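Long-range contact in mosquitocidal toxin (Bacillus sphaericus, PDB 2CB4), which probably transfers ADP-ribose from NAD+ to target proteins, this chain being the catalytic domain of a toxin that kills mosquito larvae: residues H76-F90 with P143-F157. The protein carries 1 engineered substitution. Numbering follows the deposited sequence.
Sequences HRLLRWDRRPPNDIF and PHSANNNIIYRYEIF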
loop_
_atom_site.group_PDB
_atom_site.type_symbol
_atom_site.label_atom_id
_atom_site.label_comp_id
_atom_site.label_asym_id
_atom_site.label_seq_id
_atom_site.Cartn_x
_atom_site.Cartn_y
_atom_site.Cartn_z
ATOM N N HIS A 76 -31.045 15.009 -37.983
ATOM C CA HIS A 76 -30.643 14.668 -36.616
ATOM C C HIS A 76 -29.476 13.679 -36.521
ATOM O O HIS A 76 -29.119 13.234 -35.436
ATOM C CB HIS A 76 -31.855 14.187 -35.786
ATOM C CG HIS A 76 -32.869 15.260 -35.586
ATOM N ND1 HIS A 76 -33.910 15.465 -36.471
ATOM C CD2 HIS A 76 -32.941 16.256 -34.669
ATOM C CE1 HIS A 76 -34.597 16.525 -36.084
ATOM N NE2 HIS A 76 -34.027 17.026 -35.001
ATOM N N ARG A 77 -28.898 13.366 -37.674
ATOM C CA ARG A 77 -27.782 12.451 -37.790
ATOM C C ARG A 77 -26.491 13.124 -37.308
ATOM O O ARG A 77 -26.049 14.168 -37.855
ATOM C CB ARG A 77 -27.628 12.004 -39.238
ATOM C CG ARG A 77 -26.586 10.919 -39.436
ATOM C CD ARG A 77 -26.733 10.313 -40.802
ATOM N NE ARG A 77 -25.733 9.282 -41.065
ATOM C CZ ARG A 77 -24.650 9.459 -41.812
ATOM N NH1 ARG A 77 -24.419 10.632 -42.388
ATOM N NH2 ARG A 77 -23.799 8.455 -41.998
ATOM N N LEU A 78 -25.909 12.532 -36.267
ATOM C CA LEU A 78 -24.676 13.055 -35.664
ATOM C C LEU A 78 -23.495 12.111 -35.923
ATOM O O LEU A 78 -23.663 10.903 -36.151
ATOM C CB LEU A 78 -24.857 13.264 -34.162
ATOM C CG LEU A 78 -26.017 14.162 -33.737
ATOM C CD1 LEU A 78 -26.210 14.054 -32.222
ATOM C CD2 LEU A 78 -25.677 15.602 -34.144
ATOM N N LEU A 79 -22.303 12.685 -35.899
ATOM C CA LEU A 79 -21.081 11.934 -36.141
ATOM C C LEU A 79 -20.057 12.228 -35.069
ATOM O O LEU A 79 -19.995 13.326 -34.523
ATOM C CB LEU A 79 -20.472 12.330 -37.505
ATOM C CG LEU A 79 -21.343 12.230 -38.763
ATOM C CD1 LEU A 79 -20.555 12.846 -39.922
ATOM C CD2 LEU A 79 -21.706 10.758 -39.049
ATOM N N ARG A 80 -19.218 11.241 -34.801
ATOM C CA ARG A 80 -18.122 11.408 -33.852
ATOM C C ARG A 80 -16.889 10.652 -34.326
ATOM O O ARG A 80 -16.936 9.448 -34.542
ATOM C CB ARG A 80 -18.482 10.987 -32.424
ATOM C CG ARG A 80 -17.283 11.102 -31.551
ATOM C CD ARG A 80 -17.585 11.080 -30.083
ATOM N NE ARG A 80 -16.339 10.901 -29.360
ATOM C CZ ARG A 80 -15.681 11.847 -28.697
ATOM N NH1 ARG A 80 -16.159 13.077 -28.596
ATOM N NH2 ARG A 80 -14.544 11.539 -28.107
ATOM N N TRP A 81 -15.793 11.381 -34.486
ATOM C CA TRP A 81 -14.508 10.818 -34.885
ATOM C C TRP A 81 -13.850 10.356 -33.599
ATOM O O TRP A 81 -13.733 11.128 -32.645
ATOM C CB TRP A 81 -13.637 11.908 -35.506
ATOM C CG TRP A 81 -14.155 12.339 -36.851
ATOM C CD1 TRP A 81 -14.919 13.467 -37.140
ATOM C CD2 TRP A 81 -13.916 11.686 -38.105
ATOM N NE1 TRP A 81 -15.189 13.515 -38.484
ATOM C CE2 TRP A 81 -14.601 12.439 -39.108
ATOM C CE3 TRP A 81 -13.251 10.507 -38.479
ATOM C CZ2 TRP A 81 -14.587 12.070 -40.464
ATOM C CZ3 TRP A 81 -13.225 10.154 -39.838
ATOM C CH2 TRP A 81 -13.877 10.943 -40.810
ATOM N N ASP A 82 -13.408 9.101 -33.570
ATOM C CA ASP A 82 -12.786 8.560 -32.362
ATOM C C ASP A 82 -11.762 7.493 -32.742
ATOM O O ASP A 82 -11.982 6.716 -33.691
ATOM C CB ASP A 82 -13.870 7.965 -31.412
ATOM C CG ASP A 82 -13.482 8.054 -29.934
ATOM O OD1 ASP A 82 -12.491 7.408 -29.545
ATOM O OD2 ASP A 82 -14.157 8.755 -29.142
ATOM N N ARG A 83 -10.657 7.452 -32.001
ATOM C CA ARG A 83 -9.607 6.453 -32.259
ATOM C C ARG A 83 -9.936 5.103 -31.595
ATOM O O ARG A 83 -9.332 4.110 -31.942
ATOM C CB ARG A 83 -8.210 6.955 -31.809
ATOM C CG ARG A 83 -7.697 8.250 -32.519
ATOM C CD ARG A 83 -6.929 7.925 -33.778
ATOM N NE ARG A 83 -6.652 9.071 -34.653
ATOM C CZ ARG A 83 -6.112 8.942 -35.864
ATOM N NH1 ARG A 83 -5.756 7.754 -36.280
ATOM N NH2 ARG A 83 -5.929 9.966 -36.655
ATOM N N ARG A 84 -10.917 5.076 -30.682
ATOM C CA ARG A 84 -11.322 3.855 -29.986
ATOM C C ARG A 84 -12.217 2.966 -30.841
ATOM O O ARG A 84 -13.101 3.452 -31.527
ATOM C CB ARG A 84 -11.934 4.165 -28.610
ATOM C CG ARG A 84 -10.952 4.869 -27.666
ATOM C CD ARG A 84 -11.679 5.420 -26.421
ATOM N NE ARG A 84 -12.580 6.515 -26.797
ATOM C CZ ARG A 84 -13.549 6.993 -26.032
ATOM N NH1 ARG A 84 -13.749 6.482 -24.823
ATOM N NH2 ARG A 84 -14.326 7.978 -26.483
ATOM N N PRO A 85 -11.965 1.650 -30.813
ATOM C CA PRO A 85 -12.713 0.721 -31.670
ATOM C C PRO A 85 -14.053 0.256 -31.139
ATOM O O PRO A 85 -14.380 0.469 -29.965
ATOM C CB PRO A 85 -11.739 -0.441 -31.823
ATOM C CG PRO A 85 -11.022 -0.470 -30.452
ATOM C CD PRO A 85 -10.942 0.943 -29.988
ATOM N N PRO A 86 -14.832 -0.396 -32.013
ATOM C CA PRO A 86 -16.171 -0.877 -31.644
ATOM C C PRO A 86 -16.264 -1.750 -30.379
ATOM O O PRO A 86 -17.267 -1.675 -29.657
ATOM C CB PRO A 86 -16.662 -1.634 -32.899
ATOM C CG PRO A 86 -15.665 -1.457 -33.933
ATOM C CD PRO A 86 -14.472 -0.723 -33.412
ATOM N N ASN A 87 -15.255 -2.588 -30.122
ATOM C CA ASN A 87 -15.270 -3.457 -28.923
ATOM C C ASN A 87 -15.289 -2.649 -27.636
ATOM O O ASN A 87 -15.709 -3.139 -26.596
ATOM C CB ASN A 87 -14.143 -4.496 -28.917
ATOM C CG ASN A 87 -14.423 -5.637 -29.844
ATOM O OD1 ASN A 87 -15.482 -5.693 -30.483
ATOM N ND2 ASN A 87 -13.497 -6.570 -29.919
ATOM N N ASP A 88 -14.850 -1.403 -27.734
ATOM C CA ASP A 88 -14.897 -0.468 -26.622
ATOM C C ASP A 88 -16.248 0.359 -26.724
ATOM O O ASP A 88 -17.129 0.227 -25.898
ATOM C CB ASP A 88 -13.676 0.470 -26.682
ATOM C CG ASP A 88 -13.638 1.461 -25.521
ATOM O OD1 ASP A 88 -14.590 1.478 -24.708
ATOM O OD2 ASP A 88 -12.658 2.204 -25.391
ATOM N N ILE A 89 -16.379 1.170 -27.776
ATOM C CA ILE A 89 -17.529 2.044 -28.000
ATOM C C ILE A 89 -18.930 1.424 -28.060
ATOM O O ILE A 89 -19.863 1.950 -27.421
ATOM C CB ILE A 89 -17.280 3.033 -29.191
ATOM C CG1 ILE A 89 -15.928 3.781 -29.012
ATOM C CG2 ILE A 89 -18.490 4.000 -29.366
ATOM C CD1 ILE A 89 -15.778 4.492 -27.647
ATOM N N PHE A 90 -19.092 0.324 -28.800
ATOM C CA PHE A 90 -20.412 -0.328 -28.901
ATOM C C PHE A 90 -20.764 -1.030 -27.593
ATOM O O PHE A 90 -21.907 -1.432 -27.377
ATOM C CB PHE A 90 -20.486 -1.345 -30.050
ATOM C CG PHE A 90 -20.591 -0.729 -31.420
ATOM C CD1 PHE A 90 -20.713 0.627 -31.584
ATOM C CD2 PHE A 90 -20.539 -1.529 -32.561
ATOM C CE1 PHE A 90 -20.784 1.185 -32.855
ATOM C CE2 PHE A 90 -20.608 -0.956 -33.828
ATOM C CZ PHE A 90 -20.741 0.392 -33.968
ATOM N N PRO A 143 -11.138 15.567 -38.642
ATOM C CA PRO A 143 -9.906 15.859 -37.900
ATOM C C PRO A 143 -8.711 15.990 -38.846
ATOM O O PRO A 143 -8.640 15.326 -39.874
ATOM C CB PRO A 143 -9.733 14.630 -36.981
ATOM C CG PRO A 143 -11.004 13.920 -36.977
ATOM C CD PRO A 143 -11.767 14.301 -38.206
ATOM N N HIS A 144 -7.745 16.827 -38.488
ATOM C CA HIS A 144 -6.551 16.985 -39.327
ATOM C C HIS A 144 -5.778 15.676 -39.477
ATOM O O HIS A 144 -5.120 15.454 -40.477
ATOM C CB HIS A 144 -5.604 18.046 -38.711
ATOM C CG HIS A 144 -6.111 19.440 -38.843
ATOM N ND1 HIS A 144 -5.971 20.387 -37.844
ATOM C CD2 HIS A 144 -6.766 20.055 -39.860
ATOM C CE1 HIS A 144 -6.500 21.525 -38.254
ATOM N NE2 HIS A 144 -6.978 21.352 -39.477
ATOM N N SER A 145 -5.830 14.821 -38.462
ATOM C CA SER A 145 -5.080 13.559 -38.488
ATOM C C SER A 145 -5.845 12.380 -39.101
ATOM O O SER A 145 -5.364 11.248 -39.057
ATOM C CB SER A 145 -4.773 13.169 -37.049
ATOM O OG SER A 145 -5.979 12.739 -36.428
ATOM N N ALA A 146 -7.033 12.636 -39.647
ATOM C CA ALA A 146 -7.889 11.587 -40.184
ATOM C C ALA A 146 -7.286 10.608 -41.200
ATOM O O ALA A 146 -7.717 9.443 -41.288
ATOM C CB ALA A 146 -9.238 12.182 -40.686
ATOM N N ASN A 147 -6.320 11.075 -41.979
ATOM C CA ASN A 147 -5.686 10.241 -43.014
ATOM C C ASN A 147 -4.554 9.381 -42.438
ATOM O O ASN A 147 -3.942 8.602 -43.144
ATOM C CB ASN A 147 -5.091 11.149 -44.116
ATOM C CG ASN A 147 -6.105 11.508 -45.214
ATOM O OD1 ASN A 147 -5.842 12.387 -46.028
ATOM N ND2 ASN A 147 -7.230 10.800 -45.272
ATOM N N ASN A 148 -4.265 9.569 -41.159
ATOM C CA ASN A 148 -3.187 8.855 -40.480
ATOM C C ASN A 148 -3.691 7.719 -39.631
ATOM O O ASN A 148 -4.552 7.898 -38.741
ATOM C CB ASN A 148 -2.374 9.833 -39.584
ATOM C CG ASN A 148 -1.923 11.091 -40.356
ATOM O OD1 ASN A 148 -2.430 12.199 -40.136
ATOM N ND2 ASN A 148 -1.061 10.893 -41.342
ATOM N N ASN A 149 -3.134 6.542 -39.905
ATOM C CA ASN A 149 -3.454 5.358 -39.149
ATOM C C ASN A 149 -4.924 4.976 -39.147
ATOM O O ASN A 149 -5.600 5.107 -40.174
ATOM C CB ASN A 149 -2.843 5.450 -37.735
ATOM C CG ASN A 149 -1.342 5.809 -37.772
ATOM O OD1 ASN A 149 -0.936 6.883 -37.346
ATOM N ND2 ASN A 149 -0.549 4.926 -38.330
ATOM N N ILE A 150 -5.396 4.482 -38.006
ATOM C CA ILE A 150 -6.758 3.998 -37.835
ATOM C C ILE A 150 -7.651 4.947 -37.039
ATOM O O ILE A 150 -7.358 5.295 -35.892
ATOM C CB ILE A 150 -6.743 2.634 -37.077
ATOM C CG1 ILE A 150 -5.799 1.658 -37.792
ATOM C CG2 ILE A 150 -8.175 2.063 -36.922
ATOM C CD1 ILE A 150 -5.583 0.344 -37.041
ATOM N N ILE A 151 -8.766 5.332 -37.652
ATOM C CA ILE A 151 -9.722 6.206 -36.998
ATOM C C ILE A 151 -11.129 5.722 -37.348
ATOM O O ILE A 151 -11.365 5.107 -38.411
ATOM C CB ILE A 151 -9.484 7.712 -37.358
ATOM C CG1 ILE A 151 -10.257 8.618 -36.384
ATOM C CG2 ILE A 151 -9.843 7.998 -38.829
ATOM C CD1 ILE A 151 -9.853 10.053 -36.433
ATOM N N TYR A 152 -12.060 5.976 -36.440
ATOM C CA TYR A 152 -13.455 5.577 -36.626
ATOM C C TYR A 152 -14.357 6.810 -36.708
ATOM O O TYR A 152 -14.122 7.813 -36.042
ATOM C CB TYR A 152 -13.900 4.700 -35.435
ATOM C CG TYR A 152 -13.111 3.402 -35.339
ATOM C CD1 TYR A 152 -13.560 2.237 -35.988
ATOM C CD2 TYR A 152 -11.877 3.353 -34.661
ATOM C CE1 TYR A 152 -12.818 1.076 -35.954
ATOM C CE2 TYR A 152 -11.116 2.177 -34.641
ATOM C CZ TYR A 152 -11.596 1.047 -35.291
ATOM O OH TYR A 152 -10.890 -0.147 -35.261
ATOM N N ARG A 153 -15.401 6.719 -37.523
ATOM C CA ARG A 153 -16.391 7.780 -37.622
ATOM C C ARG A 153 -17.713 7.136 -37.215
ATOM O O ARG A 153 -18.322 6.401 -37.989
ATOM C CB ARG A 153 -16.487 8.326 -39.050
ATOM C CG ARG A 153 -17.179 9.729 -39.109
ATOM C CD ARG A 153 -17.462 10.066 -40.569
ATOM N NE ARG A 153 -18.697 9.438 -40.953
ATOM C CZ ARG A 153 -19.451 9.819 -41.964
ATOM N NH1 ARG A 153 -19.076 10.823 -42.728
ATOM N NH2 ARG A 153 -20.580 9.178 -42.202
ATOM N N TYR A 154 -18.121 7.377 -35.978
ATOM C CA TYR A 154 -19.348 6.817 -35.443
ATOM C C TYR A 154 -20.561 7.636 -35.844
ATOM O O TYR A 154 -20.496 8.881 -35.870
ATOM C CB TYR A 154 -19.266 6.703 -33.897
ATOM C CG TYR A 154 -18.266 5.651 -33.438
ATOM C CD1 TYR A 154 -18.671 4.332 -33.228
ATOM C CD2 TYR A 154 -16.895 5.970 -33.241
ATOM C CE1 TYR A 154 -17.771 3.350 -32.829
ATOM C CE2 TYR A 154 -15.973 4.975 -32.831
ATOM C CZ TYR A 154 -16.436 3.676 -32.643
ATOM O OH TYR A 154 -15.584 2.697 -32.273
ATOM N N GLU A 155 -21.660 6.917 -36.122
ATOM C CA GLU A 155 -22.960 7.476 -36.504
ATOM C C GLU A 155 -23.904 7.350 -35.314
ATOM O O GLU A 155 -24.143 6.261 -34.791
ATOM C CB GLU A 155 -23.534 6.736 -37.715
ATOM C CG GLU A 155 -24.912 7.216 -38.142
ATOM C CD GLU A 155 -25.568 6.247 -39.095
ATOM O OE1 GLU A 155 -25.510 5.021 -38.850
ATOM O OE2 GLU A 155 -26.089 6.700 -40.131
ATOM N N ILE A 156 -24.430 8.487 -34.892
ATOM C CA ILE A 156 -25.282 8.564 -33.709
ATOM C C ILE A 156 -26.658 9.227 -33.959
ATOM O O ILE A 156 -26.775 10.180 -34.745
ATOM C CB ILE A 156 -24.507 9.445 -32.651
ATOM C CG1 ILE A 156 -23.133 8.825 -32.346
ATOM C CG2 ILE A 156 -25.342 9.722 -31.392
ATOM C CD1 ILE A 156 -22.073 9.817 -31.982
ATOM N N PHE A 157 -27.668 8.734 -33.242
ATOM C CA PHE A 157 -29.046 9.284 -33.233
ATOM C C PHE A 157 -29.408 9.169 -31.770
ATOM O O PHE A 157 -29.623 8.091 -31.266
ATOM C CB PHE A 157 -30.018 8.464 -34.082
ATOM C CG PHE A 157 -29.733 8.542 -35.570
ATOM C CD1 PHE A 157 -30.187 9.631 -36.321
ATOM C CD2 PHE A 157 -28.990 7.544 -36.209
ATOM C CE1 PHE A 157 -29.940 9.693 -37.686
ATOM C CE2 PHE A 157 -28.742 7.608 -37.565
ATOM C CZ PHE A 157 -29.227 8.691 -38.310
HETATM O O HOH W 1 -21.903 8.226 -44.393
HETATM O O HOH W 2 -7.024 3.900 -33.569
#
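R83 sends its guanidinium into the turn that precedes strand 150-156, where backbone oxygens and one hydroxyl receive it. R83 NH1 donates to N148 O (2.7 Å, 165°) with the acceptor in the guanidinium plane, and R83 NH2 reaches S145 OG at 2.8 Å; weak bonds run from R83 NH2 to S145 O and from R83 NH1 to I150 O. A bend at chi2 (-89°) turns the chain toward the turn, and I151 CB lies over the centre of one guanidinium face. D243 and D258 hold the same group from elsewhere in the chain, probably balancing its charge.

Strand 78-82 runs antiparallel to 150-156, joined by six backbone hydrogen bonds through the pairs L78-I156, R80-Y154 and D82-Y152. On the face bearing W81, the indole is sandwiched: the P143 ring covers one side, while R153 CG sits 3.6 Å from the centroid of the six-membered ring on the other. L79 CD2 lies against one face of the R153 guanidinium, toward its rim. Nearby, R77 NE makes a straight bond to E155 OE2 (2.8 Å, 173°), using the anti lone pair, although the two planes are nearly perpendicular; R193 also forms a salt bridge to E155 OE2, while S194 OG is hydrogen-bonded to E155 OE1.

On the other face, Y154 OH donates to R84 O (2.7 Å), tethering the loop ahead of helix 86-92. I89 CG2 makes a CH-pi contact over one face of the Y154 ring, toward its rim, and P85 CA lies over a face of Y152.

Antiparallel strands 78-82 and 150-156, with neighbours 123-131 and 192-199, form part of the central mixed sheet of a Scabin-like ADP-ribosyltransferase fold.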